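Local coordinates for protein 2,3-dihydroxybenzoate-AMP ligase (Bacillus subtilis, PDB 1MDB) that is an AMP-binding enzyme of the ANL superfamily, with a large N-terminal portion and a smaller C-terminal domain, here holding adenosine monophosphate and 2,3-dihydroxybenzoic acid, at residues K86-V91 with L230-N235. Residues are numbered along the deposited sequence; the frame is centred on the assembly and turned at random.
Sequences KEFFEV and LPMAHN. With AMP (adenosine monophosphate), chain D; DBH (2,3-dihydroxy-benzoic acid), chain E.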
ATOM      1  N   LYS A  86      -9.117  -8.385  13.944  1.00 28.90           N
ATOM      2  CA  LYS A  86     -10.341  -7.621  14.145  1.00 31.62           C
ATOM      3  C   LYS A  86     -10.127  -6.332  14.930  1.00 30.83           C
ATOM      4  O   LYS A  86     -10.732  -5.312  14.631  1.00 31.14           O
ATOM      5  CB  LYS A  86     -11.384  -8.478  14.871  1.00 33.46           C
ATOM      6  CG  LYS A  86     -11.820  -9.723  14.115  1.00 34.87           C
ATOM      7  CD  LYS A  86     -13.096 -10.321  14.714  1.00 33.86           C
ATOM      8  CE  LYS A  86     -12.911 -10.722  16.173  1.00 32.05           C
ATOM      9  NZ  LYS A  86     -11.856 -11.743  16.325  1.00 30.60           N
ATOM     10  N   GLU A  87      -9.272  -6.392  15.942  1.00 31.53           N
ATOM     11  CA  GLU A  87      -8.993  -5.231  16.778  1.00 30.97           C
ATOM     12  C   GLU A  87      -8.664  -3.978  15.972  1.00 28.40           C
ATOM     13  O   GLU A  87      -9.117  -2.884  16.305  1.00 29.20           O
ATOM     14  CB  GLU A  87      -7.851  -5.550  17.743  1.00 33.23           C
ATOM     15  CG  GLU A  87      -8.229  -6.483  18.877  1.00 38.16           C
ATOM     16  CD  GLU A  87      -8.711  -7.847  18.406  1.00 43.48           C
ATOM     17  OE1 GLU A  87      -8.107  -8.420  17.473  1.00 43.96           O
ATOM     18  OE2 GLU A  87      -9.691  -8.357  18.987  1.00 46.47           O
ATOM     19  N   PHE A  88      -7.884  -4.133  14.906  1.00 27.59           N
ATOM     20  CA  PHE A  88      -7.523  -2.996  14.063  1.00 23.66           C
ATOM     21  C   PHE A  88      -8.733  -2.109  13.812  1.00 23.18           C
ATOM     22  O   PHE A  88      -8.681  -0.893  13.994  1.00 22.06           O
ATOM     23  CB  PHE A  88      -6.981  -3.493  12.721  1.00 24.40           C
ATOM     24  CG  PHE A  88      -6.632  -2.397  11.750  1.00 22.25           C
ATOM     25  CD1 PHE A  88      -5.412  -1.728  11.842  1.00 24.45           C
ATOM     26  CD2 PHE A  88      -7.502  -2.067  10.713  1.00 24.12           C
ATOM     27  CE1 PHE A  88      -5.060  -0.743  10.903  1.00 23.14           C
ATOM     28  CE2 PHE A  88      -7.167  -1.085   9.767  1.00 20.79           C
ATOM     29  CZ  PHE A  88      -5.941  -0.424   9.861  1.00 22.31           C
ATOM     30  N   PHE A  89      -9.834  -2.731  13.401  1.00 24.73           N
ATOM     31  CA  PHE A  89     -11.047  -1.993  13.077  1.00 24.33           C
ATOM     32  C   PHE A  89     -11.734  -1.252  14.218  1.00 25.26           C
ATOM     33  O   PHE A  89     -12.199  -0.124  14.031  1.00 27.05           O
ATOM     34  CB  PHE A  89     -12.046  -2.916  12.367  1.00 26.14           C
ATOM     35  CG  PHE A  89     -11.551  -3.419  11.045  1.00 24.94           C
ATOM     36  CD1 PHE A  89     -10.913  -4.650  10.949  1.00 25.81           C
ATOM     37  CD2 PHE A  89     -11.679  -2.637   9.901  1.00 24.35           C
ATOM     38  CE1 PHE A  89     -10.408  -5.100   9.727  1.00 24.40           C
ATOM     39  CE2 PHE A  89     -11.182  -3.070   8.676  1.00 23.79           C
ATOM     40  CZ  PHE A  89     -10.543  -4.306   8.588  1.00 24.53           C
ATOM     41  N   GLU A  90     -11.826  -1.868  15.388  1.00 24.87           N
ATOM     42  CA  GLU A  90     -12.463  -1.181  16.494  1.00 24.60           C
ATOM     43  C   GLU A  90     -11.511  -0.084  16.964  1.00 25.36           C
ATOM     44  O   GLU A  90     -11.939   0.980  17.415  1.00 24.84           O
ATOM     45  CB  GLU A  90     -12.792  -2.153  17.640  1.00 25.39           C
ATOM     46  CG  GLU A  90     -11.613  -2.704  18.430  1.00 26.15           C
ATOM     47  CD  GLU A  90     -12.074  -3.610  19.572  1.00 27.23           C
ATOM     48  OE1 GLU A  90     -13.227  -3.451  20.024  1.00 28.01           O
ATOM     49  OE2 GLU A  90     -11.289  -4.464  20.027  1.00 24.32           O
ATOM     50  N   VAL A  91     -10.217  -0.338  16.826  1.00 26.34           N
ATOM     51  CA  VAL A  91      -9.215   0.636  17.243  1.00 26.65           C
ATOM     52  C   VAL A  91      -9.252   1.909  16.411  1.00 26.86           C
ATOM     53  O   VAL A  91      -9.272   3.005  16.976  1.00 28.89           O
ATOM     54  CB  VAL A  91      -7.780   0.035  17.202  1.00 25.24           C
ATOM     55  CG1 VAL A  91      -6.729   1.152  17.158  1.00 22.14           C
ATOM     56  CG2 VAL A  91      -7.554  -0.829  18.443  1.00 24.63           C
ATOM     57  N   LEU A 230      -2.501  -8.835   2.312  1.00 27.51           N
ATOM     58  CA  LEU A 230      -1.338  -7.983   2.555  1.00 26.67           C
ATOM     59  C   LEU A 230      -1.556  -7.270   3.887  1.00 27.04           C
ATOM     60  O   LEU A 230      -2.680  -7.226   4.391  1.00 28.02           O
ATOM     61  CB  LEU A 230      -1.223  -6.926   1.448  1.00 25.30           C
ATOM     62  CG  LEU A 230      -0.969  -7.395   0.018  1.00 23.93           C
ATOM     63  CD1 LEU A 230      -1.141  -6.230  -0.944  1.00 25.88           C
ATOM     64  CD2 LEU A 230       0.428  -7.960  -0.078  1.00 23.24           C
ATOM     65  N   PRO A 231      -0.486  -6.715   4.485  1.00 28.08           N
ATOM     66  CA  PRO A 231      -0.638  -5.998   5.765  1.00 25.79           C
ATOM     67  C   PRO A 231      -1.634  -4.880   5.452  1.00 25.18           C
ATOM     68  O   PRO A 231      -1.297  -3.920   4.753  1.00 26.22           O
ATOM     69  CB  PRO A 231       0.771  -5.472   6.031  1.00 23.56           C
ATOM     70  CG  PRO A 231       1.653  -6.530   5.400  1.00 26.78           C
ATOM     71  CD  PRO A 231       0.932  -6.800   4.085  1.00 27.20           C
ATOM     72  N   MET A 232      -2.852  -5.006   5.967  1.00 25.93           N
ATOM     73  CA  MET A 232      -3.933  -4.065   5.654  1.00 25.74           C
ATOM     74  C   MET A 232      -3.835  -2.596   6.042  1.00 23.95           C
ATOM     75  O   MET A 232      -4.651  -1.794   5.586  1.00 24.48           O
ATOM     76  CB  MET A 232      -5.274  -4.634   6.143  1.00 24.91           C
ATOM     77  CG  MET A 232      -5.439  -4.677   7.651  1.00 29.40           C
ATOM     78  SD  MET A 232      -6.837  -5.734   8.100  1.00 29.81           S
ATOM     79  CE  MET A 232      -6.891  -5.486   9.912  1.00 29.04           C
ATOM     80  N   ALA A 233      -2.865  -2.229   6.872  1.00 23.73           N
ATOM     81  CA  ALA A 233      -2.703  -0.822   7.245  1.00 23.32           C
ATOM     82  C   ALA A 233      -2.032  -0.029   6.113  1.00 25.18           C
ATOM     83  O   ALA A 233      -1.992   1.200   6.156  1.00 27.00           O
ATOM     84  CB  ALA A 233      -1.878  -0.698   8.525  1.00 23.85           C
ATOM     85  N   HIS A 234      -1.487  -0.724   5.118  1.00 23.72           N
ATOM     86  CA  HIS A 234      -0.850  -0.053   3.971  1.00 25.27           C
ATOM     87  C   HIS A 234      -1.969   0.523   3.095  1.00 26.33           C
ATOM     88  O   HIS A 234      -3.014  -0.103   2.940  1.00 27.28           O
ATOM     89  CB  HIS A 234      -0.017  -1.042   3.151  1.00 20.34           C
ATOM     90  CG  HIS A 234       0.668  -0.422   1.968  1.00 22.09           C
ATOM     91  ND1 HIS A 234       1.902   0.193   2.054  1.00 23.81           N
ATOM     92  CD2 HIS A 234       0.265  -0.274   0.685  1.00 19.48           C
ATOM     93  CE1 HIS A 234       2.225   0.696   0.874  1.00 21.90           C
ATOM     94  NE2 HIS A 234       1.248   0.426   0.026  1.00 19.67           N
ATOM     95  N   ASN A 235      -1.741   1.695   2.514  1.00 27.54           N
ATOM     96  CA  ASN A 235      -2.759   2.374   1.698  1.00 30.14           C
ATOM     97  C   ASN A 235      -3.496   1.503   0.672  1.00 29.14           C
ATOM     98  O   ASN A 235      -4.702   1.649   0.483  1.00 29.25           O
ATOM     99  CB  ASN A 235      -2.139   3.585   0.984  1.00 30.31           C
ATOM    100  CG  ASN A 235      -3.184   4.628   0.566  1.00 34.19           C
ATOM    101  OD1 ASN A 235      -3.902   5.176   1.405  1.00 35.59           O
ATOM    102  ND2 ASN A 235      -3.257   4.912  -0.735  1.00 32.72           N
TER
HETATM  103  P   AMP D 600       2.891   3.492  -1.688  1.00 37.86           P
HETATM  104  O1P AMP D 600       2.460   4.757  -0.994  1.00 35.62           O
HETATM  105  O2P AMP D 600       3.702   2.568  -0.843  1.00 36.44           O
HETATM  106  O3P AMP D 600       1.734   2.784  -2.346  1.00 36.15           O
HETATM  107  O5' AMP D 600       3.970   3.890  -2.876  1.00 33.19           O
HETATM  108  C5' AMP D 600       3.558   4.491  -4.137  1.00 33.03           C
HETATM  109  C4' AMP D 600       4.659   4.288  -5.186  1.00 35.40           C
HETATM  110  O4' AMP D 600       4.727   2.890  -5.389  1.00 35.95           O
HETATM  111  C3' AMP D 600       4.362   4.834  -6.552  1.00 35.82           C
HETATM  112  O3' AMP D 600       4.697   6.216  -6.661  1.00 36.21           O
HETATM  113  C2' AMP D 600       5.180   3.921  -7.456  1.00 36.88           C
HETATM  114  O2' AMP D 600       6.543   4.383  -7.584  1.00 37.21           O
HETATM  115  C1' AMP D 600       5.053   2.600  -6.740  1.00 36.67           C
HETATM  116  N9  AMP D 600       3.832   1.739  -7.527  1.00 37.14           N
HETATM  117  C8  AMP D 600       2.662   1.388  -6.944  1.00 37.97           C
HETATM  118  N7  AMP D 600       1.893   0.685  -7.771  1.00 36.15           N
HETATM  119  C5  AMP D 600       2.607   0.605  -8.879  1.00 35.27           C
HETATM  120  C6  AMP D 600       2.228  -0.056 -10.043  1.00 35.95           C
HETATM  121  N6  AMP D 600       1.071  -0.708 -10.161  1.00 35.39           N
HETATM  122  N1  AMP D 600       3.129  -0.012 -11.079  1.00 37.38           N
HETATM  123  C2  AMP D 600       4.326   0.635 -10.996  1.00 37.39           C
HETATM  124  N3  AMP D 600       4.688   1.266  -9.870  1.00 36.31           N
HETATM  125  C4  AMP D 600       3.835   1.262  -8.786  1.00 36.69           C
HETATM  126  C21 DBH E 601       1.375   1.931  -3.087  1.00 37.74           C
HETATM  127  O9  DBH E 601       2.462   1.273  -3.512  1.00 41.58           O
HETATM  128  C18 DBH E 601       0.007   1.641  -3.586  1.00 38.15           C
HETATM  129  C15 DBH E 601      -0.201   0.572  -4.509  1.00 36.66           C
HETATM  130  C12 DBH E 601      -1.491   0.296  -5.007  1.00 35.53           C
HETATM  131  C3  DBH E 601      -1.103   2.439  -3.163  1.00 38.44           C
HETATM  132  O3  DBH E 601      -0.966   3.504  -2.251  1.00 34.01           O
HETATM  133  C6  DBH E 601      -2.389   2.160  -3.665  1.00 36.87           C
HETATM  134  C9  DBH E 601      -2.591   1.101  -4.583  1.00 37.26           C
HETATM  135  O6  DBH E 601      -3.459   2.929  -3.267  1.00 43.05           O
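The side-chain amide nitrogen of Asn235 serves both hydroxyl oxygens of 2,3-dihydroxybenzoic acid: ND2 lies 3.1 Å from O3 of the ligand, with a fairly straight N-H...O angle of 162°, and makes a weaker, more bent bond to O6. Tyr207 OH bonds to OD1 at the other end of the amide, which fixes its flip. Next to it, the His234 ring meets O2P of adenosine monophosphate and C21 of 2,3-dihydroxybenzoic acid at its edge, near the ring plane. The backbone carries this pair into place: residues 231-234 form a type I beta turn, closed by the 3.2 Å bond from His234 N to Pro231 O, and His234 then takes the N-cap position of helix 235-239. The turn follows strand 225-228 of the nine-stranded sheet, while helix 86-98 makes the beta-alpha-beta crossover between parallel strands 77-80 and 101-104 of a second sheet, so the contact joins a crossover helix of one sheet to the loop after a strand of the other. Here the meeting is wholly apolar. Met232, with CG between its backbone N and carbonyl carbon (chi1 70°) and the chain extended beyond, sends its methyl to the helix. CE stands 3.4 Å from Phe88 CB and 3.5 Å from Phe89 CE1, and SD makes oblique Met-aromatic contacts with both rings, 5.1 Å from the Phe88 centroid and 4.9 Å from that of Phe89. Phe88 runs antiparallel alongside the methionine, its CG turned away from the backbone N (chi1 178°), and reaches the turn with CE1, 4.0 Å from Ala233 CB. The two phenylalanines also touch, Phe88 CD2 sitting 4.1 Å above the centre of the Phe89 ring. Val243 of helix 242-248 packs on both Met232 and Phe89. The Asn84 side chain bonds through ND2 to Leu230 O and through OD1 to Met232 N.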